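NAD-dependent epimerase/dehydratase domain-containing protein (Ruegeria pomeroyi DSS-3, PDB 3IUS) is of unknown function but probably binds NAD(H) or a related dinucleotide on a Rossmann fold resembling that of NAD-dependent epimerases and dehydratases. Local coordinates at residues T104-D109 against T119-T124; G177-R182 against N252-N257; S70-S75 against R129-A134; F149-I154 against Y205-D210. All coordinates share one frame; numbering follows the deposited sequence.

Interaction 1: residues T104-D109 against T119-T124; sequences TAVYGD and TPLTPT
Tyr107 and Leu121 both set CG anti to their own carbonyl carbon (chi1 -66° and -49°), while Thr122 holds OG1 between its backbone N and carbonyl carbon, which points that hydroxyl at the backbone of Tyr107. Thr122 OG1 lies 3.1 Å from Tyr107 O, a possible rather than settled hydrogen bond, because the same hydroxyl also meets a water that donates to Asp109 O. Beside this polar pair the contact is apolar. Val106 CG2 sits over the centre of the Tyr107 ring and reaches Leu121 CD2 at 3.8 Å, the Val106 and Leu121 side chains lying alongside each other. Thr119 crosses the Tyr107 ring at about a right angle, with Thr119 O in plane at the ring edge, 3.9 Å from Tyr107 CE1. Where the chains come closest, Gly108, at positive phi and without a side chain, lets its CA approach Thr122 O to 3.3 Å, in a CA-H...O contact. Pro123 CD also rests 3.2 Å from Val106 O. One water fastens Ala105 O to Thr124 N, and another joins Thr122 O to Asp109 N, so waters bridge backbone groups that do not meet directly. The Val-Tyr-Gly sequence just beyond strand 97-103 recalls the VYG signature of extended short-chain dehydrogenases. Tyr107 OH is hydrogen-bonded to Arg150 and lies against Asn206, both on strands of the central sheet, whereas Val106 and Pro123 pack on Val132, so the two loops lie between helix 126-140 and the sheet face that carries Arg150 and Asn206.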
loop_
_atom_site.group_PDB
_atom_site.type_symbol
_atom_site.label_atom_id
_atom_site.label_comp_id
_atom_site.label_asym_id
_atom_site.label_seq_id
_atom_site.Cartn_x
_atom_site.Cartn_y
_atom_site.Cartn_z
ATOM N N THR A 104 -3.845 -0.362 6.724
ATOM C CA THR A 104 -3.896 -0.211 8.174
ATOM C C THR A 104 -5.306 0.078 8.672
ATOM O O THR A 104 -5.516 0.245 9.875
ATOM C CB THR A 104 -2.952 0.895 8.673
ATOM O OG1 THR A 104 -3.305 2.141 8.054
ATOM C CG2 THR A 104 -1.502 0.555 8.357
ATOM N N ALA A 105 -6.271 0.141 7.756
ATOM C CA ALA A 105 -7.648 0.439 8.147
ATOM C C ALA A 105 -8.257 -0.729 8.910
ATOM O O ALA A 105 -9.275 -0.581 9.582
ATOM C CB ALA A 105 -8.504 0.801 6.937
ATOM N N VAL A 106 -7.612 -1.887 8.823
ATOM C CA VAL A 106 -8.095 -3.064 9.530
ATOM C C VAL A 106 -8.124 -2.883 11.051
ATOM O O VAL A 106 -8.918 -3.529 11.740
ATOM C CB VAL A 106 -7.244 -4.294 9.206
ATOM C CG1 VAL A 106 -7.305 -4.605 7.712
ATOM C CG2 VAL A 106 -5.815 -4.078 9.652
ATOM N N TYR A 107 -7.249 -2.027 11.569
ATOM C CA TYR A 107 -7.128 -1.840 13.011
ATOM C C TYR A 107 -8.287 -1.064 13.627
ATOM O O TYR A 107 -8.671 -1.310 14.770
ATOM C CB TYR A 107 -5.791 -1.181 13.365
ATOM C CG TYR A 107 -4.595 -2.047 13.047
ATOM C CD1 TYR A 107 -4.403 -3.256 13.701
ATOM C CD2 TYR A 107 -3.668 -1.661 12.086
ATOM C CE1 TYR A 107 -3.320 -4.053 13.408
ATOM C CE2 TYR A 107 -2.581 -2.442 11.790
ATOM C CZ TYR A 107 -2.414 -3.649 12.451
ATOM O OH TYR A 107 -1.329 -4.430 12.155
ATOM N N GLY A 108 -8.839 -0.121 12.874
ATOM C CA GLY A 108 -9.921 0.691 13.391
ATOM C C GLY A 108 -9.423 1.784 14.315
ATOM O O GLY A 108 -8.269 2.211 14.225
ATOM N N ASP A 109 -10.295 2.225 15.216
ATOM C CA ASP A 109 -10.022 3.383 16.063
ATOM C C ASP A 109 -9.395 3.013 17.409
ATOM O O ASP A 109 -9.899 2.148 18.132
ATOM C CB ASP A 109 -11.302 4.189 16.279
ATOM C CG ASP A 109 -11.060 5.476 17.038
ATOM O OD1 ASP A 109 -9.927 6.008 16.984
ATOM O OD2 ASP A 109 -12.014 5.952 17.693
ATOM N N THR A 119 -2.421 -6.691 17.256
ATOM C CA THR A 119 -3.606 -5.982 17.701
ATOM C C THR A 119 -4.876 -6.500 17.024
ATOM O O THR A 119 -4.897 -6.706 15.814
ATOM C CB THR A 119 -3.440 -4.483 17.431
ATOM O OG1 THR A 119 -2.285 -4.019 18.138
ATOM C CG2 THR A 119 -4.664 -3.707 17.896
ATOM N N PRO A 120 -5.944 -6.717 17.811
ATOM C CA PRO A 120 -7.220 -7.187 17.250
ATOM C C PRO A 120 -7.748 -6.275 16.137
ATOM O O PRO A 120 -7.525 -5.069 16.177
ATOM C CB PRO A 120 -8.164 -7.144 18.457
ATOM C CG PRO A 120 -7.264 -7.318 19.641
ATOM C CD PRO A 120 -5.991 -6.602 19.280
ATOM N N LEU A 121 -8.444 -6.847 15.159
ATOM C CA LEU A 121 -8.970 -6.052 14.052
ATOM C C LEU A 121 -10.400 -5.586 14.313
ATOM O O LEU A 121 -11.313 -6.396 14.454
ATOM C CB LEU A 121 -8.907 -6.849 12.751
ATOM C CG LEU A 121 -7.551 -7.510 12.484
ATOM C CD1 LEU A 121 -7.572 -8.275 11.166
ATOM C CD2 LEU A 121 -6.433 -6.476 12.505
ATOM N N THR A 122 -10.590 -4.273 14.373
ATOM C CA THR A 122 -11.912 -3.709 14.606
ATOM C C THR A 122 -12.170 -2.517 13.693
ATOM O O THR A 122 -12.338 -1.398 14.166
ATOM C CB THR A 122 -12.100 -3.273 16.078
ATOM O OG1 THR A 122 -11.231 -2.172 16.371
ATOM C CG2 THR A 122 -11.770 -4.418 17.013
ATOM N N PRO A 123 -12.211 -2.759 12.376
ATOM C CA PRO A 123 -12.468 -1.657 11.438
ATOM C C PRO A 123 -13.829 -1.023 11.710
ATOM O O PRO A 123 -14.760 -1.708 12.136
ATOM C CB PRO A 123 -12.453 -2.339 10.068
ATOM C CG PRO A 123 -12.637 -3.810 10.346
ATOM C CD PRO A 123 -12.103 -4.068 11.713
ATOM N N THR A 124 -13.953 0.275 11.470
ATOM C CA THR A 124 -15.209 0.944 11.775
ATOM C C THR A 124 -16.039 1.269 10.537
ATOM O O THR A 124 -17.149 1.778 10.655
ATOM C CB THR A 124 -14.992 2.227 12.608
ATOM O OG1 THR A 124 -14.232 3.171 11.850
ATOM C CG2 THR A 124 -14.258 1.905 13.904
HETATM O O HOH W 1 -11.621 0.784 9.386
HETATM O O HOH W 2 -12.529 0.549 16.097
HETATM O O HOH W 3 -10.556 -0.678 18.225
#

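Interaction 2: residues G177-R182 against N252-N257; sequences GQVFSR and NKRVRN
Neither segment pairs strand-fashion with the other: their touching parts run 42° apart, approaching to 6.0 Å between Gln178 CA and Asn252 CA. The Asn252 amide does the joining. Asn252 sets CG anti to its backbone N (chi1 -165°), so that its amide bridges Gly177 and Val179. Asn252 OD1 accepts from Val179 N at 3.0 Å in a nearly straight bond whose donor stands above the carbonyl plane. Asn252 ND2 gives a weak bond to Gly177 O at 3.1 Å. Gln178, bent at chi2, slides past Asn252 in the opposite direction and sends Gln178 NE2 back to Val179 O, 3.2 Å away; the same NE2 also bonds to Glu251 O. Val179 then supplies the apolar part: its CG2 sits over the middle of one face of the Arg254 guanidinium, and Val179 CG1 comes within 3.7 Å of Arg254 NH2. At the edge of that guanidinium a water accepts from Arg254 NH2 and donates to Gly177 O, while Arg254 NH1 is bonded to Gly112 O. A further water links Ser181 OG to Lys253 O, and Ser181 OG touches Val255 CG2 at 3.7 Å. The loop after strand 172-174 is thus held to the chain around strand 254-255 by shared waters and one amide that accepts and, weakly, donates much as a peptide group would, implying a partly solvated junction instead of a continuous sheet.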
loop_
_atom_site.group_PDB
_atom_site.type_symbol
_atom_site.label_atom_id
_atom_site.label_comp_id
_atom_site.label_asym_id
_atom_site.label_seq_id
_atom_site.Cartn_x
_atom_site.Cartn_y
_atom_site.Cartn_z
ATOM N N GLY A 177 -5.815 15.895 17.779
ATOM C CA GLY A 177 -5.149 14.634 18.070
ATOM C C GLY A 177 -4.934 13.738 16.867
ATOM O O GLY A 177 -4.216 12.747 16.964
ATOM N N GLN A 178 -5.555 14.071 15.740
ATOM C CA GLN A 178 -5.500 13.207 14.559
ATOM C C GLN A 178 -4.105 13.083 13.953
ATOM O O GLN A 178 -3.428 14.068 13.718
ATOM C CB GLN A 178 -6.472 13.688 13.482
ATOM C CG GLN A 178 -6.546 12.761 12.282
ATOM C CD GLN A 178 -7.373 11.526 12.563
ATOM O OE1 GLN A 178 -8.483 11.616 13.074
ATOM N NE2 GLN A 178 -6.832 10.363 12.235
ATOM N N VAL A 179 -3.680 11.851 13.711
ATOM C CA VAL A 179 -2.481 11.625 12.929
ATOM C C VAL A 179 -2.796 10.586 11.855
ATOM O O VAL A 179 -3.715 9.774 12.018
ATOM C CB VAL A 179 -1.323 11.130 13.807
ATOM C CG1 VAL A 179 -0.962 12.167 14.859
ATOM C CG2 VAL A 179 -1.696 9.811 14.468
ATOM N N PHE A 180 -2.044 10.618 10.757
ATOM C CA PHE A 180 -2.152 9.589 9.726
ATOM C C PHE A 180 -0.823 8.871 9.512
ATOM O O PHE A 180 0.245 9.445 9.706
ATOM C CB PHE A 180 -2.634 10.179 8.400
ATOM C CG PHE A 180 -4.070 10.602 8.411
ATOM C CD1 PHE A 180 -5.034 9.816 9.018
ATOM C CD2 PHE A 180 -4.461 11.773 7.787
ATOM C CE1 PHE A 180 -6.364 10.201 9.017
ATOM C CE2 PHE A 180 -5.788 12.164 7.783
ATOM C CZ PHE A 180 -6.738 11.379 8.403
ATOM N N SER A 181 -0.885 7.604 9.127
ATOM C CA SER A 181 0.334 6.892 8.811
ATOM C C SER A 181 0.655 7.022 7.332
ATOM O O SER A 181 -0.241 6.970 6.481
ATOM C CB SER A 181 0.197 5.411 9.169
ATOM O OG SER A 181 -0.317 5.266 10.473
ATOM N N ARG A 182 1.943 7.173 7.036
ATOM C CA ARG A 182 2.423 7.268 5.663
ATOM C C ARG A 182 3.558 6.293 5.381
ATOM O O ARG A 182 4.304 5.921 6.284
ATOM C CB ARG A 182 2.945 8.674 5.380
ATOM C CG ARG A 182 2.187 9.791 6.053
ATOM C CD ARG A 182 2.639 11.122 5.479
ATOM N NE ARG A 182 2.502 11.131 4.024
ATOM C CZ ARG A 182 3.221 11.887 3.199
ATOM N NH1 ARG A 182 4.148 12.711 3.669
ATOM N NH2 ARG A 182 3.019 11.814 1.895
ATOM N N ASN A 252 -8.324 6.875 14.677
ATOM C CA ASN A 252 -6.999 7.391 14.972
ATOM C C ASN A 252 -6.150 6.342 15.677
ATOM O O ASN A 252 -6.547 5.832 16.712
ATOM C CB ASN A 252 -7.108 8.648 15.830
ATOM C CG ASN A 252 -5.819 9.429 15.880
ATOM O OD1 ASN A 252 -5.100 9.530 14.884
ATOM N ND2 ASN A 252 -5.508 9.973 17.045
ATOM N N LYS A 253 -4.987 6.034 15.110
ATOM C CA LYS A 253 -4.043 5.120 15.744
ATOM C C LYS A 253 -2.606 5.428 15.315
ATOM O O LYS A 253 -2.379 6.229 14.412
ATOM C CB LYS A 253 -4.397 3.670 15.413
ATOM C CG LYS A 253 -4.017 3.226 14.004
ATOM C CD LYS A 253 -5.108 3.499 12.998
ATOM C CE LYS A 253 -4.720 2.991 11.614
ATOM N NZ LYS A 253 -5.680 3.457 10.579
ATOM N N ARG A 254 -1.639 4.790 15.969
ATOM C CA ARG A 254 -0.245 4.902 15.577
ATOM C C ARG A 254 0.219 3.477 15.368
ATOM O O ARG A 254 -0.088 2.613 16.181
ATOM C CB ARG A 254 0.576 5.593 16.672
ATOM C CG ARG A 254 0.333 7.103 16.758
ATOM C CD ARG A 254 1.103 7.700 17.925
ATOM N NE ARG A 254 1.101 9.163 17.899
ATOM C CZ ARG A 254 0.097 9.902 18.340
ATOM N NH1 ARG A 254 -0.990 9.317 18.824
ATOM N NH2 ARG A 254 0.175 11.226 18.293
ATOM N N VAL A 255 0.903 3.228 14.253
ATOM C CA VAL A 255 1.213 1.860 13.853
ATOM C C VAL A 255 2.699 1.564 13.980
ATOM O O VAL A 255 3.529 2.292 13.435
ATOM C CB VAL A 255 0.769 1.593 12.394
ATOM C CG1 VAL A 255 0.997 0.130 12.027
ATOM C CG2 VAL A 255 -0.702 1.996 12.198
ATOM N N ARG A 256 3.022 0.474 14.679
ATOM C CA ARG A 256 4.400 0.018 14.851
ATOM C C ARG A 256 4.901 -0.657 13.576
ATOM O O ARG A 256 4.155 -1.378 12.913
ATOM C CB ARG A 256 4.510 -0.985 16.014
ATOM C CG ARG A 256 4.161 -0.456 17.401
ATOM C CD ARG A 256 5.178 0.564 17.920
ATOM N NE ARG A 256 4.874 0.961 19.297
ATOM C CZ ARG A 256 5.341 2.059 19.889
ATOM N NH1 ARG A 256 6.146 2.878 19.234
ATOM N NH2 ARG A 256 5.009 2.331 21.147
ATOM N N ASN A 257 6.165 -0.429 13.248
ATOM C CA ASN A 257 6.787 -1.006 12.059
ATOM C C ASN A 257 8.038 -1.807 12.414
ATOM O O ASN A 257 8.971 -1.895 11.618
ATOM C CB ASN A 257 7.146 0.098 11.053
ATOM C CG ASN A 257 8.152 1.091 11.612
ATOM O OD1 ASN A 257 8.720 0.874 12.684
ATOM N ND2 ASN A 257 8.359 2.202 10.897
HETATM O O HOH W 4 -2.230 12.876 18.758
HETATM O O HOH W 5 -4.561 7.298 12.439
HETATM O O HOH W 6 -0.822 7.268 12.336
#

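Interaction 3: residues S70-S75 against R129-A134; sequences STAPDS and RWRVMA
The irregular chain of 70-75, extended from Thr71 to Asp74, passes across helix 126-140, coming closest where Pro73 CA lies 5.8 Å from Trp130 CA. No direct hydrogen bond joins the two segments; van der Waals and CH-pi contacts, with two bridging waters, hold them. Trp130, with CG anti to its carbonyl carbon (chi1 -58°), lays its indole beneath the peptide between Asp74 and Ser75: Ser75 CA stands 3.6 Å from the centroid of the Trp130 five-membered ring, only 18° off the normal, a CH-pi contact over the face. On the same face Asp74 O hangs 3.5 Å from Trp130 CG. The loop follows strand 66-69 of the Rossmann-type sheet, and the helix is probably the counterpart of the one that carries the Tyr-x-x-x-Lys signature in extended short-chain dehydrogenases, with Arg127 and Arg131 apparently at the places of tyrosine and lysine. Pro73 fits between neighbouring turns of that helix. Pro73 CD lies over the centre of the Arg131 guanidinium, 3.5 Å above the plane, while Pro73 CB meets Ala134 CB at 4.1 Å and Pro73 CG meets Trp130 CB. Farther out, the selenium of selenomethionine Met133, SE, touches Ser75 O at 3.4 Å. The Arg131 chain, bent at chi2, brings its guanidinium edge to two waters: one accepts from Arg131 NH2 at 2.7 Å and donates to Ser70 O, and the other accepts from NH1 and gives a weak bond to Thr71 O.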
loop_
_atom_site.group_PDB
_atom_site.type_symbol
_atom_site.label_atom_id
_atom_site.label_comp_id
_atom_site.label_asym_id
_atom_site.label_seq_id
_atom_site.Cartn_x
_atom_site.Cartn_y
_atom_site.Cartn_z
ATOM N N SER A 70 -2.567 -6.526 -5.610
ATOM C CA SER A 70 -2.830 -5.123 -5.299
ATOM C C SER A 70 -4.315 -4.794 -5.444
ATOM O O SER A 70 -4.728 -3.653 -5.244
ATOM C CB SER A 70 -2.029 -4.201 -6.233
ATOM O OG SER A 70 -0.630 -4.343 -6.063
ATOM N N THR A 71 -5.113 -5.794 -5.797
ATOM C CA THR A 71 -6.520 -5.576 -6.122
ATOM C C THR A 71 -7.365 -5.311 -4.877
ATOM O O THR A 71 -7.370 -6.110 -3.951
ATOM C CB THR A 71 -7.104 -6.782 -6.879
ATOM O OG1 THR A 71 -7.041 -7.948 -6.045
ATOM C CG2 THR A 71 -6.317 -7.041 -8.152
ATOM N N ALA A 72 -8.075 -4.184 -4.861
ATOM C CA ALA A 72 -8.935 -3.832 -3.729
ATOM C C ALA A 72 -10.119 -4.788 -3.590
ATOM O O ALA A 72 -10.614 -5.318 -4.578
ATOM C CB ALA A 72 -9.432 -2.399 -3.868
ATOM N N PRO A 73 -10.582 -5.003 -2.351
ATOM C CA PRO A 73 -11.724 -5.894 -2.120
ATOM C C PRO A 73 -13.052 -5.188 -2.357
ATOM O O PRO A 73 -13.094 -3.960 -2.449
ATOM C CB PRO A 73 -11.592 -6.228 -0.633
ATOM C CG PRO A 73 -10.956 -5.008 -0.066
ATOM C CD PRO A 73 -9.918 -4.646 -1.086
ATOM N N ASP A 74 -14.118 -5.971 -2.471
ATOM C CA ASP A 74 -15.478 -5.450 -2.491
ATOM C C ASP A 74 -16.245 -6.136 -1.367
ATOM O O ASP A 74 -15.644 -6.848 -0.559
ATOM C CB ASP A 74 -16.148 -5.715 -3.846
ATOM C CG ASP A 74 -16.104 -7.178 -4.247
ATOM O OD1 ASP A 74 -16.020 -8.049 -3.359
ATOM O OD2 ASP A 74 -16.151 -7.462 -5.460
ATOM N N SER A 75 -17.565 -5.945 -1.333
ATOM C CA SER A 75 -18.392 -6.506 -0.266
ATOM C C SER A 75 -18.281 -8.025 -0.155
ATOM O O SER A 75 -18.644 -8.600 0.866
ATOM C CB SER A 75 -19.859 -6.091 -0.433
ATOM O OG SER A 75 -20.406 -6.585 -1.639
ATOM N N ARG A 129 -13.758 -3.355 6.778
ATOM C CA ARG A 129 -14.336 -4.690 6.955
ATOM C C ARG A 129 -14.056 -5.566 5.734
ATOM O O ARG A 129 -13.791 -6.765 5.865
ATOM C CB ARG A 129 -15.841 -4.630 7.236
ATOM C CG ARG A 129 -16.201 -4.059 8.601
ATOM C CD ARG A 129 -17.666 -4.315 8.945
ATOM N NE ARG A 129 -18.569 -3.930 7.867
ATOM C CZ ARG A 129 -19.088 -2.716 7.732
ATOM N NH1 ARG A 129 -18.798 -1.771 8.611
ATOM N NH2 ARG A 129 -19.902 -2.449 6.719
ATOM N N TRP A 130 -14.109 -4.969 4.548
ATOM C CA TRP A 130 -13.827 -5.723 3.328
ATOM C C TRP A 130 -12.364 -6.164 3.288
ATOM O O TRP A 130 -12.051 -7.260 2.810
ATOM C CB TRP A 130 -14.167 -4.916 2.073
ATOM C CG TRP A 130 -15.595 -4.469 2.001
ATOM C CD1 TRP A 130 -16.650 -4.962 2.715
ATOM C CD2 TRP A 130 -16.129 -3.445 1.153
ATOM N NE1 TRP A 130 -17.803 -4.303 2.370
ATOM C CE2 TRP A 130 -17.510 -3.366 1.415
ATOM C CE3 TRP A 130 -15.571 -2.585 0.202
ATOM C CZ2 TRP A 130 -18.344 -2.461 0.760
ATOM C CZ3 TRP A 130 -16.401 -1.685 -0.448
ATOM C CH2 TRP A 130 -17.772 -1.632 -0.166
ATOM N N ARG A 131 -11.472 -5.310 3.789
ATOM C CA ARG A 131 -10.058 -5.662 3.891
ATOM C C ARG A 131 -9.876 -6.848 4.824
ATOM O O ARG A 131 -9.153 -7.786 4.501
ATOM C CB ARG A 131 -9.224 -4.485 4.395
ATOM C CG ARG A 131 -8.942 -3.428 3.352
ATOM C CD ARG A 131 -7.978 -3.934 2.287
ATOM N NE ARG A 131 -7.755 -2.912 1.271
ATOM C CZ ARG A 131 -7.008 -3.081 0.186
ATOM N NH1 ARG A 131 -6.400 -4.240 -0.030
ATOM N NH2 ARG A 131 -6.868 -2.091 -0.683
ATOM N N VAL A 132 -10.525 -6.802 5.986
ATOM C CA VAL A 132 -10.420 -7.913 6.934
ATOM C C VAL A 132 -10.925 -9.212 6.312
ATOM O O VAL A 132 -10.299 -10.268 6.465
ATOM C CB VAL A 132 -11.191 -7.631 8.236
ATOM C CG1 VAL A 132 -11.304 -8.915 9.065
ATOM C CG2 VAL A 132 -10.512 -6.514 9.026
HETATM N N MSE A 133 -12.061 -9.128 5.627
HETATM C CA MSE A 133 -12.620 -10.248 4.879
HETATM C C MSE A 133 -11.578 -10.831 3.942
HETATM O O MSE A 133 -11.343 -12.040 3.916
HETATM C CB MSE A 133 -13.774 -9.775 4.000
HETATM C CG MSE A 133 -15.159 -9.760 4.598
HETATM SE SE MSE A 133 -16.389 -9.901 3.073
HETATM C CE MSE A 133 -16.172 -11.800 2.722
ATOM N N ALA A 134 -10.986 -9.955 3.134
ATOM C CA ALA A 134 -10.012 -10.377 2.131
ATOM C C ALA A 134 -8.820 -11.067 2.788
ATOM O O ALA A 134 -8.402 -12.142 2.353
ATOM C CB ALA A 134 -9.558 -9.189 1.291
HETATM O O HOH W 7 -4.728 -2.812 -2.252
HETATM O O HOH W 8 -4.778 -5.305 -2.486
#

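Interaction 4: residues F149-I154 against Y205-D210; sequences FRLAGI and YNVCDD
Tyr205 O is gripped twice from strand 149-151: Arg150 N donates to it at 2.9 Å from within the carbonyl plane, and Phe149 CA adds a CA-H...O contact at 3.4 Å. This is parallel beta pairing that adds strand 204-207 to strand 146-155 of the Rossmann-type sheet, segments 149-151 and 205-207 running in the same direction, their axes 24° apart. The bonding continues through Arg150 O, which receives Val207 N at 2.9 Å, and through Val207 O, which receives Ala152 N at 3.1 Å; in both of these the donor rises above the carbonyl plane. Side chains then sort by face. Phe149, Leu151, Tyr205 and Val207 share one, where the Phe149 and Tyr205 rings lie side by side with planes at 20° but slid so far that they barely overlap, Phe149 CE1 approaching Tyr205 CD2 to 3.6 Å. Val207 CG2 comes in at the Phe149 ring edge, while Leu151 CD2 bears on Val207 CB at 3.8 Å. Helix 185-197 packs on Phe149 through Val191 and Leu192. The other face carries Arg150 and Asn206. Arg150, extended from CG to NE, crosses Asn206 obliquely and takes its guanidinium on to a salt bridge with Glu135 of helix 126-140, whose carboxylate probably offsets the buried positive charge, while the Tyr107 hydroxyl satisfies a further N-H. Where the strands give way to loops, methyl meets methylene: Ala152 CB rests 3.7 Å from Cys208 CB.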
loop_
_atom_site.group_PDB
_atom_site.type_symbol
_atom_site.label_atom_id
_atom_site.label_comp_id
_atom_site.label_asym_id
_atom_site.label_seq_id
_atom_site.Cartn_x
_atom_site.Cartn_y
_atom_site.Cartn_z
ATOM N N PHE A 149 0.659 -7.554 3.887
ATOM C CA PHE A 149 1.335 -6.286 4.091
ATOM C C PHE A 149 0.296 -5.207 4.268
ATOM O O PHE A 149 -0.410 -4.866 3.327
ATOM C CB PHE A 149 2.243 -5.965 2.897
ATOM C CG PHE A 149 3.300 -7.002 2.651
ATOM C CD1 PHE A 149 4.536 -6.906 3.269
ATOM C CD2 PHE A 149 3.049 -8.081 1.815
ATOM C CE1 PHE A 149 5.507 -7.868 3.057
ATOM C CE2 PHE A 149 4.018 -9.042 1.594
ATOM C CZ PHE A 149 5.247 -8.931 2.215
ATOM N N ARG A 150 0.190 -4.691 5.489
ATOM C CA ARG A 150 -0.761 -3.636 5.788
ATOM C C ARG A 150 -0.109 -2.292 5.512
ATOM O O ARG A 150 0.705 -1.795 6.293
ATOM C CB ARG A 150 -1.280 -3.764 7.226
ATOM C CG ARG A 150 -1.867 -5.162 7.492
ATOM C CD ARG A 150 -2.410 -5.349 8.910
ATOM N NE ARG A 150 -3.116 -6.627 9.023
ATOM C CZ ARG A 150 -3.316 -7.284 10.164
ATOM N NH1 ARG A 150 -2.853 -6.789 11.307
ATOM N NH2 ARG A 150 -3.972 -8.441 10.159
ATOM N N LEU A 151 -0.473 -1.721 4.370
ATOM C CA LEU A 151 0.165 -0.515 3.863
ATOM C C LEU A 151 -0.463 0.729 4.465
ATOM O O LEU A 151 -1.680 0.819 4.599
ATOM C CB LEU A 151 0.062 -0.463 2.335
ATOM C CG LEU A 151 0.603 -1.647 1.535
ATOM C CD1 LEU A 151 0.390 -1.433 0.035
ATOM C CD2 LEU A 151 2.075 -1.876 1.837
ATOM N N ALA A 152 0.381 1.680 4.841
ATOM C CA ALA A 152 -0.094 2.988 5.253
ATOM C C ALA A 152 -0.432 3.798 4.002
ATOM O O ALA A 152 -0.427 3.270 2.886
ATOM C CB ALA A 152 0.962 3.688 6.101
ATOM N N GLY A 153 -0.745 5.076 4.186
ATOM C CA GLY A 153 -1.017 5.960 3.063
ATOM C C GLY A 153 0.207 6.125 2.179
ATOM O O GLY A 153 1.270 6.549 2.642
ATOM N N ILE A 154 0.061 5.789 0.904
ATOM C CA ILE A 154 1.195 5.759 -0.014
ATOM C C ILE A 154 1.523 7.123 -0.623
ATOM O O ILE A 154 0.627 7.859 -1.047
ATOM C CB ILE A 154 0.956 4.745 -1.149
ATOM C CG1 ILE A 154 0.635 3.362 -0.568
ATOM C CG2 ILE A 154 2.169 4.676 -2.068
ATOM C CD1 ILE A 154 0.139 2.375 -1.594
ATOM N N TYR A 205 2.844 -7.984 8.197
ATOM C CA TYR A 205 3.793 -6.906 8.425
ATOM C C TYR A 205 3.092 -5.587 8.221
ATOM O O TYR A 205 2.475 -5.384 7.181
ATOM C CB TYR A 205 4.943 -6.955 7.418
ATOM C CG TYR A 205 5.656 -8.280 7.355
ATOM C CD1 TYR A 205 6.709 -8.561 8.210
ATOM C CD2 TYR A 205 5.286 -9.239 6.426
ATOM C CE1 TYR A 205 7.366 -9.777 8.154
ATOM C CE2 TYR A 205 5.934 -10.458 6.360
ATOM C CZ TYR A 205 6.978 -10.716 7.218
ATOM O OH TYR A 205 7.618 -11.936 7.151
ATOM N N ASN A 206 3.187 -4.712 9.214
ATOM C CA ASN A 206 2.810 -3.311 9.032
ATOM C C ASN A 206 3.858 -2.617 8.177
ATOM O O ASN A 206 5.051 -2.756 8.426
ATOM C CB ASN A 206 2.740 -2.590 10.373
ATOM C CG ASN A 206 1.574 -3.026 11.214
ATOM O OD1 ASN A 206 1.572 -2.827 12.433
ATOM N ND2 ASN A 206 0.575 -3.623 10.584
ATOM N N VAL A 207 3.423 -1.836 7.190
ATOM C CA VAL A 207 4.369 -1.155 6.320
ATOM C C VAL A 207 4.071 0.328 6.356
ATOM O O VAL A 207 3.229 0.819 5.614
ATOM C CB VAL A 207 4.334 -1.690 4.870
ATOM C CG1 VAL A 207 5.429 -1.034 4.046
ATOM C CG2 VAL A 207 4.516 -3.208 4.862
ATOM N N CYS A 208 4.759 1.019 7.259
ATOM C CA CYS A 208 4.567 2.448 7.478
ATOM C C CYS A 208 5.895 3.023 7.949
ATOM O O CYS A 208 6.773 2.280 8.369
ATOM C CB CYS A 208 3.507 2.680 8.557
ATOM S SG CYS A 208 3.833 1.775 10.111
ATOM N N ASP A 209 6.042 4.340 7.897
ATOM C CA ASP A 209 7.273 4.950 8.377
ATOM C C ASP A 209 7.262 5.194 9.892
ATOM O O ASP A 209 6.372 4.722 10.603
ATOM C CB ASP A 209 7.612 6.219 7.580
ATOM C CG ASP A 209 6.729 7.388 7.931
ATOM O OD1 ASP A 209 6.032 7.334 8.970
ATOM O OD2 ASP A 209 6.746 8.378 7.165
ATOM N N ASP A 210 8.263 5.924 10.372
ATOM C CA ASP A 210 8.513 6.059 11.804
ATOM C C ASP A 210 7.701 7.139 12.504
ATOM O O ASP A 210 7.704 7.220 13.733
ATOM C CB ASP A 210 9.996 6.336 12.051
ATOM C CG ASP A 210 10.858 5.112 11.839
ATOM O OD1 ASP A 210 10.294 4.013 11.710
ATOM O OD2 ASP A 210 12.095 5.260 11.798
#

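From the N terminus, interaction 3 opens at 70-75 and closes a long excursion when helix 126-140 returns at 129-134. Interaction 1 lies wholly within that excursion. Interaction 4 opens next, at 149-154, but before it closes at 205-210 the chain has begun interaction 2 at 177-182, which closes only at 252-257; these two cross. Interaction 3 ties helix 126-140 to the loop after strand 66-69, and interaction 1 joins the loops either side of strand 114-115. Interaction 4 pairs strands 146-155 and 204-207, and interaction 2 joins the loop after strand 172-174 to the chain around strand 254-255. Contacts Asp109 to Asn252, Tyr107 to Arg150 and Asp210 to Asn257 link interactions 1, 2 and 4 directly.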